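PDB 5VHV: alkylpurine DNA glycosylase AlkC from Pseudomonas fluorescens, which excises alkylated purine bases from damaged DNA to start base excision repair, without flipping the damaged nucleotide out of the duplex. Local coordinates for residues Phe9-Leu14 and His36-Leu41; Tyr95-Phe100 and Ile120-Leu125; Val134-Ser139 and Ala175-His180. All blocks are in the same frame, centred on the assembly; numbering follows the deposited sequence. Where two conformers were deposited one is given.

Contact 1: Phe9-Leu14 and His36-Leu41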
loop_
_atom_site.group_PDB
_atom_site.type_symbol
_atom_site.label_atom_id
_atom_site.label_comp_id
_atom_site.label_asym_id
_atom_site.label_seq_id
_atom_site.Cartn_x
_atom_site.Cartn_y
_atom_site.Cartn_z
ATOM N N PHE A 9 -17.360 -2.548 12.780
ATOM C CA PHE A 9 -17.431 -2.489 14.244
ATOM C C PHE A 9 -18.757 -1.864 14.695
ATOM O O PHE A 9 -18.786 -0.865 15.415
ATOM C CB PHE A 9 -16.250 -1.698 14.808
ATOM C CG PHE A 9 -14.933 -2.440 14.811
ATOM C CD1 PHE A 9 -14.628 -3.315 15.836
ATOM C CD2 PHE A 9 -13.987 -2.203 13.843
ATOM C CE1 PHE A 9 -13.425 -3.967 15.862
ATOM C CE2 PHE A 9 -12.771 -2.863 13.863
ATOM C CZ PHE A 9 -12.496 -3.733 14.887
ATOM N N ASN A 10 -19.872 -2.446 14.259
ATOM C CA ASN A 10 -21.178 -1.983 14.703
ATOM C C ASN A 10 -21.555 -2.690 16.012
ATOM O O ASN A 10 -20.789 -3.487 16.565
ATOM C CB ASN A 10 -22.229 -2.168 13.600
ATOM C CG ASN A 10 -22.431 -3.616 13.187
ATOM O OD1 ASN A 10 -21.899 -4.532 13.801
ATOM N ND2 ASN A 10 -23.195 -3.818 12.112
ATOM N N VAL A 11 -22.735 -2.371 16.548
ATOM C CA VAL A 11 -23.097 -2.919 17.857
ATOM C C VAL A 11 -23.205 -4.432 17.779
ATOM O O VAL A 11 -22.801 -5.147 18.701
ATOM C CB VAL A 11 -24.397 -2.281 18.383
ATOM C CG1 VAL A 11 -24.810 -2.929 19.691
ATOM C CG2 VAL A 11 -24.195 -0.799 18.606
ATOM N N GLU A 12 -23.739 -4.942 16.670
ATOM C CA GLU A 12 -23.847 -6.384 16.494
ATOM C C GLU A 12 -22.479 -7.059 16.604
ATOM O O GLU A 12 -22.354 -8.117 17.235
ATOM C CB GLU A 12 -24.507 -6.692 15.147
ATOM C CG GLU A 12 -25.996 -6.299 15.021
ATOM C CD GLU A 12 -26.286 -4.779 15.011
ATOM O OE1 GLU A 12 -25.400 -3.954 14.665
ATOM O OE2 GLU A 12 -27.436 -4.407 15.351
ATOM N N ARG A 13 -21.440 -6.460 16.002
ATOM C CA ARG A 13 -20.090 -7.014 16.129
ATOM C C ARG A 13 -19.580 -6.932 17.562
ATOM O O ARG A 13 -18.903 -7.854 18.037
ATOM C CB ARG A 13 -19.108 -6.287 15.195
ATOM C CG ARG A 13 -17.729 -6.997 15.036
ATOM C CD ARG A 13 -17.751 -8.118 13.986
ATOM N NE ARG A 13 -18.100 -7.590 12.677
ATOM C CZ ARG A 13 -18.261 -8.308 11.568
ATOM N NH1 ARG A 13 -18.044 -9.614 11.560
ATOM N NH2 ARG A 13 -18.627 -7.705 10.445
ATOM N N LEU A 14 -19.846 -5.822 18.258
ATOM C CA LEU A 14 -19.421 -5.735 19.652
ATOM C C LEU A 14 -20.102 -6.812 20.485
ATOM O O LEU A 14 -19.482 -7.408 21.371
ATOM C CB LEU A 14 -19.716 -4.348 20.223
ATOM C CG LEU A 14 -19.078 -3.150 19.516
ATOM C CD1 LEU A 14 -19.649 -1.833 20.073
ATOM C CD2 LEU A 14 -17.556 -3.198 19.656
ATOM N N HIS A 36 -18.980 0.405 27.854
ATOM C CA HIS A 36 -17.763 1.172 27.585
ATOM C C HIS A 36 -17.525 1.341 26.088
ATOM O O HIS A 36 -17.171 2.432 25.619
ATOM C CB HIS A 36 -16.589 0.447 28.252
ATOM C CG HIS A 36 -15.329 1.256 28.367
ATOM N ND1 HIS A 36 -14.529 1.525 27.286
ATOM C CD2 HIS A 36 -14.719 1.829 29.435
ATOM C CE1 HIS A 36 -13.479 2.219 27.672
ATOM N NE2 HIS A 36 -13.560 2.411 28.975
ATOM N N ALA A 37 -17.694 0.265 25.325
ATOM C CA ALA A 37 -17.397 0.304 23.900
ATOM C C ALA A 37 -18.406 1.148 23.119
ATOM O O ALA A 37 -18.030 1.797 22.131
ATOM C CB ALA A 37 -17.367 -1.115 23.345
ATOM N N LYS A 38 -19.666 1.185 23.557
ATOM C CA LYS A 38 -20.719 1.810 22.770
ATOM C C LYS A 38 -20.789 3.319 22.928
ATOM O O LYS A 38 -21.476 3.975 22.135
ATOM C CB LYS A 38 -22.077 1.188 23.134
ATOM C CG LYS A 38 -22.199 -0.225 22.608
ATOM C CD LYS A 38 -23.634 -0.754 22.629
ATOM C CE LYS A 38 -24.159 -0.955 24.011
ATOM N NZ LYS A 38 -25.547 -1.557 23.986
ATOM N N ALA A 39 -20.106 3.886 23.917
ATOM C CA ALA A 39 -20.274 5.303 24.225
ATOM C C ALA A 39 -19.718 6.149 23.083
ATOM O O ALA A 39 -18.510 6.142 22.818
ATOM C CB ALA A 39 -19.589 5.634 25.550
ATOM N N GLY A 40 -20.596 6.883 22.401
ATOM C CA GLY A 40 -20.163 7.691 21.270
ATOM C C GLY A 40 -19.786 6.909 20.027
ATOM O O GLY A 40 -19.072 7.432 19.171
ATOM N N LEU A 41 -20.251 5.668 19.903
ATOM C CA LEU A 41 -19.824 4.801 18.800
ATOM C C LEU A 41 -20.028 5.463 17.438
ATOM O O LEU A 41 -19.167 5.368 16.556
ATOM C CB LEU A 41 -20.600 3.482 18.870
ATOM C CG LEU A 41 -20.301 2.413 17.817
ATOM C CD1 LEU A 41 -18.896 1.916 17.939
ATOM C CD2 LEU A 41 -21.278 1.270 17.926
#
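Leu-41 meets Val-11 and Leu-14 where the N-terminal turn of helix 11-24 lies beside the C-terminal end of helix 30-38. Its CB points toward the facing segment, and CG stands anti to the backbone N (chi1 -179°), which carries the fork into the interface. From there the methyls part company. CD1 rests 3.8 Å from Phe-9 O, a carbonyl already engaged by the side chain of Arg-49. CD2 approaches CG2 of Val-11 to 3.6 Å and lies 4.1 Å from CD1 of Leu-14.

The two helices, consecutive in the chain, thus meet through the first turn of one and the last of the other, within the HEAT-like superhelix expected of this glycosylase family. Asn-10 is the N-cap of helix 11-24: its OD1 accepts from the backbone N of Arg-13 at 3.0 Å, with an N-H...O angle of 157° and the donor tilted from the carbonyl plane. In the other segment, a type II turn from Lys-38 follows the helix and has Leu-41 as its last residue.

The aliphatic part of Lys-38 extends the apolar surface. Its CG lies 3.9 Å from Leu-14 CD1, and its CD sits 3.8 Å from Val-11 CG1, the side chains of Lys-38 and Val-11 crossing at about a right angle. Leu-14 CD1 also touches CB of Ala-37, while Val-53 and Ser-56 of helix 46-60 pack against Leu-14 and Ala-37 respectively.

Contact 2: Tyr95-Phe100 and Ile120-Leu125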
loop_
_atom_site.group_PDB
_atom_site.type_symbol
_atom_site.label_atom_id
_atom_site.label_comp_id
_atom_site.label_asym_id
_atom_site.label_seq_id
_atom_site.Cartn_x
_atom_site.Cartn_y
_atom_site.Cartn_z
ATOM N N TYR A 95 -0.676 -2.246 26.018
ATOM C CA TYR A 95 -0.486 -2.666 27.400
ATOM C C TYR A 95 0.736 -3.553 27.608
ATOM O O TYR A 95 1.036 -3.911 28.759
ATOM C CB TYR A 95 -1.760 -3.377 27.903
ATOM C CG TYR A 95 -2.986 -2.523 27.623
ATOM C CD1 TYR A 95 -3.115 -1.256 28.193
ATOM C CD2 TYR A 95 -3.964 -2.949 26.760
ATOM C CE1 TYR A 95 -4.222 -0.443 27.904
ATOM C CE2 TYR A 95 -5.080 -2.152 26.469
ATOM C CZ TYR A 95 -5.194 -0.899 27.038
ATOM O OH TYR A 95 -6.289 -0.141 26.707
ATOM N N GLY A 96 1.465 -3.883 26.541
ATOM C CA GLY A 96 2.569 -4.823 26.594
ATOM C C GLY A 96 3.963 -4.234 26.514
ATOM O O GLY A 96 4.930 -4.992 26.353
ATOM N N ARG A 97 4.118 -2.917 26.659
ATOM C CA ARG A 97 5.417 -2.268 26.443
ATOM C C ARG A 97 6.494 -2.725 27.435
ATOM O O ARG A 97 7.689 -2.721 27.094
ATOM C CB ARG A 97 5.264 -0.747 26.547
ATOM C CG ARG A 97 4.432 -0.056 25.452
ATOM C CD ARG A 97 4.465 1.470 25.677
ATOM N NE ARG A 97 3.512 2.221 24.859
ATOM C CZ ARG A 97 3.810 2.860 23.725
ATOM N NH1 ARG A 97 5.046 2.851 23.236
ATOM N NH2 ARG A 97 2.861 3.516 23.066
ATOM N N ASP A 98 6.113 -3.078 28.669
ATOM C CA ASP A 98 7.059 -3.514 29.696
ATOM C C ASP A 98 7.117 -5.032 29.845
ATOM O O ASP A 98 7.601 -5.538 30.865
ATOM C CB ASP A 98 6.737 -2.881 31.059
ATOM C CG ASP A 98 7.871 -3.096 32.091
ATOM O OD1 ASP A 98 9.034 -2.799 31.746
ATOM O OD2 ASP A 98 7.621 -3.570 33.228
ATOM N N ASP A 99 6.646 -5.770 28.847
ATOM C CA ASP A 99 6.716 -7.221 28.832
ATOM C C ASP A 99 7.050 -7.571 27.373
ATOM O O ASP A 99 6.263 -8.166 26.623
ATOM C CB ASP A 99 5.404 -7.846 29.321
ATOM C CG ASP A 99 5.577 -9.263 29.821
ATOM O OD1 ASP A 99 6.702 -9.800 29.745
ATOM O OD2 ASP A 99 4.573 -9.853 30.277
ATOM N N PHE A 100 8.252 -7.152 26.959
ATOM C CA PHE A 100 8.624 -7.141 25.542
ATOM C C PHE A 100 8.579 -8.533 24.928
ATOM O O PHE A 100 7.963 -8.740 23.876
ATOM C CB PHE A 100 10.014 -6.528 25.379
ATOM C CG PHE A 100 10.469 -6.443 23.955
ATOM C CD1 PHE A 100 10.067 -5.393 23.157
ATOM C CD2 PHE A 100 11.284 -7.424 23.402
ATOM C CE1 PHE A 100 10.478 -5.314 21.843
ATOM C CE2 PHE A 100 11.673 -7.340 22.070
ATOM C CZ PHE A 100 11.271 -6.290 21.311
ATOM N N ILE A 120 3.183 -3.348 15.654
ATOM C CA ILE A 120 4.631 -3.474 15.745
ATOM C C ILE A 120 5.298 -2.113 15.615
ATOM O O ILE A 120 6.397 -1.904 16.144
ATOM C CB ILE A 120 5.157 -4.460 14.686
ATOM C CG1 ILE A 120 6.616 -4.840 14.957
ATOM C CG2 ILE A 120 5.025 -3.893 13.264
ATOM C CD1 ILE A 120 6.812 -5.695 16.197
ATOM N N ARG A 121 4.627 -1.149 14.976
ATOM C CA ARG A 121 5.231 0.165 14.770
ATOM C C ARG A 121 5.351 0.954 16.068
ATOM O O ARG A 121 6.266 1.769 16.204
ATOM C CB ARG A 121 4.434 0.937 13.711
ATOM C CG ARG A 121 4.516 0.231 12.349
ATOM C CD ARG A 121 3.619 0.871 11.298
ATOM N NE ARG A 121 4.100 2.100 10.664
ATOM C CZ ARG A 121 5.027 2.131 9.702
ATOM N NH1 ARG A 121 5.626 1.006 9.323
ATOM N NH2 ARG A 121 5.345 3.286 9.096
ATOM N N HIS A 122 4.471 0.706 17.051
ATOM C CA HIS A 122 4.651 1.343 18.352
ATOM C C HIS A 122 5.924 0.852 19.014
ATOM O O HIS A 122 6.627 1.627 19.684
ATOM C CB HIS A 122 3.441 1.081 19.249
ATOM C CG HIS A 122 2.180 1.686 18.716
ATOM N ND1 HIS A 122 1.877 3.025 18.873
ATOM C CD2 HIS A 122 1.193 1.160 17.960
ATOM C CE1 HIS A 122 0.732 3.285 18.265
ATOM N NE2 HIS A 122 0.295 2.169 17.703
ATOM N N PHE A 123 6.249 -0.431 18.828
ATOM C CA PHE A 123 7.480 -0.972 19.392
ATOM C C PHE A 123 8.692 -0.477 18.608
ATOM O O PHE A 123 9.724 -0.158 19.201
ATOM C CB PHE A 123 7.429 -2.502 19.415
ATOM C CG PHE A 123 6.461 -3.079 20.430
ATOM C CD1 PHE A 123 6.857 -3.336 21.743
ATOM C CD2 PHE A 123 5.168 -3.369 20.064
ATOM C CE1 PHE A 123 5.966 -3.887 22.664
ATOM C CE2 PHE A 123 4.258 -3.920 20.979
ATOM C CZ PHE A 123 4.659 -4.168 22.280
ATOM N N LEU A 124 8.582 -0.370 17.275
ATOM C CA LEU A 124 9.692 0.182 16.505
ATOM C C LEU A 124 9.952 1.632 16.880
ATOM O O LEU A 124 11.098 2.097 16.814
ATOM C CB LEU A 124 9.416 0.045 15.008
ATOM C CG LEU A 124 9.563 -1.379 14.452
ATOM C CD1 LEU A 124 8.907 -1.471 13.094
ATOM C CD2 LEU A 124 11.033 -1.808 14.340
ATOM N N LEU A 125 8.912 2.355 17.307
ATOM C CA LEU A 125 9.083 3.762 17.666
ATOM C C LEU A 125 9.780 3.901 19.010
ATOM O O LEU A 125 10.716 4.703 19.157
ATOM C CB LEU A 125 7.722 4.462 17.688
ATOM C CG LEU A 125 7.771 5.967 17.968
ATOM C CD1 LEU A 125 8.534 6.720 16.857
ATOM C CD2 LEU A 125 6.341 6.496 18.135
HETATM O O HOH W 1 3.315 5.047 20.211
HETATM O O HOH W 2 5.717 4.140 20.989
HETATM O O HOH W 3 6.470 0.387 22.870
#
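Phe-123 has CG anti to its carbonyl carbon (chi1 -71°), while Phe-100 has CG anti to its backbone N (chi1 -179°); each torsion sets its CG, and the two side chains slide past each other in opposite directions. They meet at CD1 of each, 4.1 Å apart. Farther along the Phe-123 ring, CE1 lies 4.0 Å from Gly-96 O, which sits at the ring's edge and in its plane. That oxygen is well occupied: it accepts from Asp-99 N within a type I turn and is also hydrogen-bonded to Ser-103 OG. CE1 of Phe-123 lies 4.1 Å from CA of Arg-97 as well, and the ring thereby packs against two residues of the turn.

The second half of the contact is polar and mediated by water. Arg-97 is extended from CG to NE, and its guanidinium lies near His-122 without a direct bond. Water 1 accepts from NH2 of Arg-97 at 3.3 Å and lies 2.8 Å from ND1 of His-122, in the plane of both flat groups. Water 2 accepts from NH1 of Arg-97 at 2.7 Å and donates to the backbone O of His-122 at 3.0 Å; water 3 links the same two atoms more weakly. The arginine is thus tethered to the helix through its hydration.

An alanine at Phe-123 would probably open a gap beside the ring of Phe-100 and leave Gly-96 O and CA of Arg-97 without the ring that packs against them.

The whole is an interhelical turn, linking helix 87-95 to helix 100-110, packed on the flank of helix 119-126, as is common in all-helical, HEAT-like repeat folds.

Contact 3: Val134-Ser139 and Ala175-His180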
loop_
_atom_site.group_PDB
_atom_site.type_symbol
_atom_site.label_atom_id
_atom_site.label_comp_id
_atom_site.label_asym_id
_atom_site.label_seq_id
_atom_site.Cartn_x
_atom_site.Cartn_y
_atom_site.Cartn_z
ATOM N N VAL A 134 13.991 -8.590 16.341
ATOM C CA VAL A 134 12.887 -9.540 16.250
ATOM C C VAL A 134 12.399 -9.654 14.823
ATOM O O VAL A 134 12.164 -10.758 14.307
ATOM C CB VAL A 134 11.759 -9.103 17.195
ATOM C CG1 VAL A 134 10.493 -9.920 16.938
ATOM C CG2 VAL A 134 12.239 -9.214 18.623
ATOM N N MET A 135 12.235 -8.507 14.157
ATOM C CA MET A 135 11.725 -8.549 12.800
ATOM C C MET A 135 12.723 -9.197 11.844
ATOM O O MET A 135 12.314 -9.835 10.868
ATOM C CB MET A 135 11.345 -7.140 12.377
ATOM C CG MET A 135 10.185 -6.607 13.226
ATOM S SD MET A 135 9.727 -4.931 12.853
ATOM C CE MET A 135 8.578 -5.198 11.494
ATOM N N GLN A 136 14.021 -9.076 12.110
ATOM C CA GLN A 136 14.997 -9.818 11.328
ATOM C C GLN A 136 14.803 -11.317 11.490
ATOM O O GLN A 136 14.869 -12.067 10.510
ATOM C CB GLN A 136 16.409 -9.387 11.734
ATOM C CG GLN A 136 16.700 -7.961 11.280
ATOM C CD GLN A 136 17.954 -7.405 11.888
ATOM O OE1 GLN A 136 18.414 -7.871 12.940
ATOM N NE2 GLN A 136 18.523 -6.399 11.237
ATOM N N ALA A 137 14.543 -11.784 12.710
ATOM C CA ALA A 137 14.245 -13.202 12.874
ATOM C C ALA A 137 12.956 -13.564 12.137
ATOM O O ALA A 137 12.884 -14.597 11.456
ATOM C CB ALA A 137 14.148 -13.561 14.357
ATOM N N TRP A 138 11.943 -12.695 12.214
ATOM C CA TRP A 138 10.674 -12.987 11.560
ATOM C C TRP A 138 10.822 -13.088 10.049
ATOM O O TRP A 138 10.061 -13.810 9.401
ATOM C CB TRP A 138 9.644 -11.916 11.904
ATOM C CG TRP A 138 9.130 -11.992 13.324
ATOM C CD1 TRP A 138 9.298 -13.020 14.214
ATOM C CD2 TRP A 138 8.346 -11.006 13.990
ATOM N NE1 TRP A 138 8.656 -12.728 15.395
ATOM C CE2 TRP A 138 8.046 -11.505 15.275
ATOM C CE3 TRP A 138 7.844 -9.756 13.616
ATOM C CZ2 TRP A 138 7.321 -10.769 16.205
ATOM C CZ3 TRP A 138 7.109 -9.033 14.536
ATOM C CH2 TRP A 138 6.839 -9.560 15.812
ATOM N N SER A 139 11.770 -12.356 9.465
ATOM C CA SER A 139 11.953 -12.410 8.021
ATOM C C SER A 139 12.448 -13.768 7.549
ATOM O O SER A 139 12.407 -14.038 6.342
ATOM C CB SER A 139 12.922 -11.313 7.569
ATOM O OG SER A 139 14.288 -11.648 7.830
ATOM N N ALA A 175 17.641 -3.189 5.379
ATOM C CA ALA A 175 18.094 -3.757 4.115
ATOM C C ALA A 175 18.161 -5.284 4.149
ATOM O O ALA A 175 17.783 -5.941 3.170
ATOM C CB ALA A 175 19.458 -3.183 3.734
ATOM N N SER A 176 18.642 -5.877 5.255
ATOM C CA SER A 176 18.818 -7.324 5.261
ATOM C C SER A 176 17.473 -8.043 5.311
ATOM O O SER A 176 17.346 -9.160 4.793
ATOM C CB SER A 176 19.718 -7.759 6.423
ATOM O OG SER A 176 19.101 -7.605 7.677
ATOM N N ILE A 177 16.457 -7.425 5.909
ATOM C CA ILE A 177 15.115 -7.994 5.841
ATOM C C ILE A 177 14.679 -8.106 4.395
ATOM O O ILE A 177 14.246 -9.171 3.937
ATOM C CB ILE A 177 14.119 -7.158 6.660
ATOM C CG1 ILE A 177 14.408 -7.346 8.147
ATOM C CG2 ILE A 177 12.665 -7.549 6.312
ATOM C CD1 ILE A 177 13.645 -6.430 9.045
ATOM N N LEU A 178 14.797 -7.004 3.644
ATOM C CA LEU A 178 14.317 -7.033 2.276
ATOM C C LEU A 178 15.171 -7.968 1.424
ATOM O O LEU A 178 14.646 -8.654 0.531
ATOM C CB LEU A 178 14.291 -5.620 1.701
ATOM C CG LEU A 178 13.462 -4.603 2.495
ATOM C CD1 LEU A 178 13.573 -3.228 1.855
ATOM C CD2 LEU A 178 12.026 -5.033 2.629
ATOM N N ASP A 179 16.475 -8.043 1.704
ATOM C CA ASP A 179 17.337 -8.932 0.932
ATOM C C ASP A 179 16.943 -10.388 1.128
ATOM O O ASP A 179 16.983 -11.177 0.171
ATOM C CB ASP A 179 18.807 -8.716 1.322
ATOM C CG ASP A 179 19.767 -9.560 0.488
ATOM O OD1 ASP A 179 19.762 -9.417 -0.754
ATOM O OD2 ASP A 179 20.520 -10.353 1.094
ATOM N N HIS A 180 16.585 -10.772 2.363
ATOM C CA HIS A 180 16.173 -12.145 2.624
ATOM C C HIS A 180 14.913 -12.503 1.850
ATOM O O HIS A 180 14.672 -13.683 1.578
ATOM C CB HIS A 180 15.895 -12.387 4.104
ATOM C CG HIS A 180 17.108 -12.375 4.981
ATOM N ND1 HIS A 180 17.077 -11.907 6.279
ATOM C CD2 HIS A 180 18.374 -12.804 4.767
ATOM C CE1 HIS A 180 18.276 -12.029 6.819
ATOM N NE2 HIS A 180 19.081 -12.572 5.924
HETATM O O HOH W 4 17.405 -5.589 8.602
#
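Two neighbouring helices running almost parallel, the local axes of 134-138 and 175-180 coming within 9.5 Å at 7°, are joined here by Gln-136 and Ser-139 of segment 134-139 and by Ser-176, Ile-177 and His-180 of helix 175-181. Such side-by-side parallel helices are a usual feature of superhelices built from successive helical pairs, as in the HEAT-like family.

Ile-177 forms the apolar centre. Its CG1 lies 3.9 Å from CG of Gln-136, the two side chains crossing at about a right angle; CD1 reaches the backbone between Met-135 and Gln-136, and CG2 packs 4.0 Å from CB of Ser-139. At one end of this patch, water 4 accepts from NE2 of Gln-136 at 3.0 Å and bonds to OG of Ser-176 at 2.8 Å, spanning polar groups that do not bond directly.

At the other end, Ser-139 holds OG between its backbone N and carbonyl carbon (chi1 78°). From there OG donates to Gln-136 O at 2.8 Å and accepts from ND1 of His-180 at 3.2 Å, with an N-H...O angle of 155° and the hydroxyl lying at the edge of the imidazole, tilted somewhat out of its plane.

The hydroxyl thus relays one helix's carbonyl to the other's imidazole: with its proton committed to Gln-136 O, OG can act as acceptor toward His-180, consistent with a hydrogen on ND1, and this bond is likely to restrain rotation of the ring.

How the contacts relate
The three contacts follow one another in series along the helical part of the chain. Contact 1 joins helices 11-24 and 30-38; its centre is about 26 Å from that of contact 2 and about 38 Å from that of contact 3, and it touches neither. The centres of contacts 2 and 3 are about 18 Å apart and the two touch; helices 119-126 and 128-138 follow each other in the chain. Leu-124 and Ile-120 pack on Met-135, Ile-120 also on Trp-138, and Phe-100 on Val-134. All three lie along what is probably a HEAT-like superhelix; with nearest atoms about 9, 7 and 13 Å from the DNA, none of them touches it.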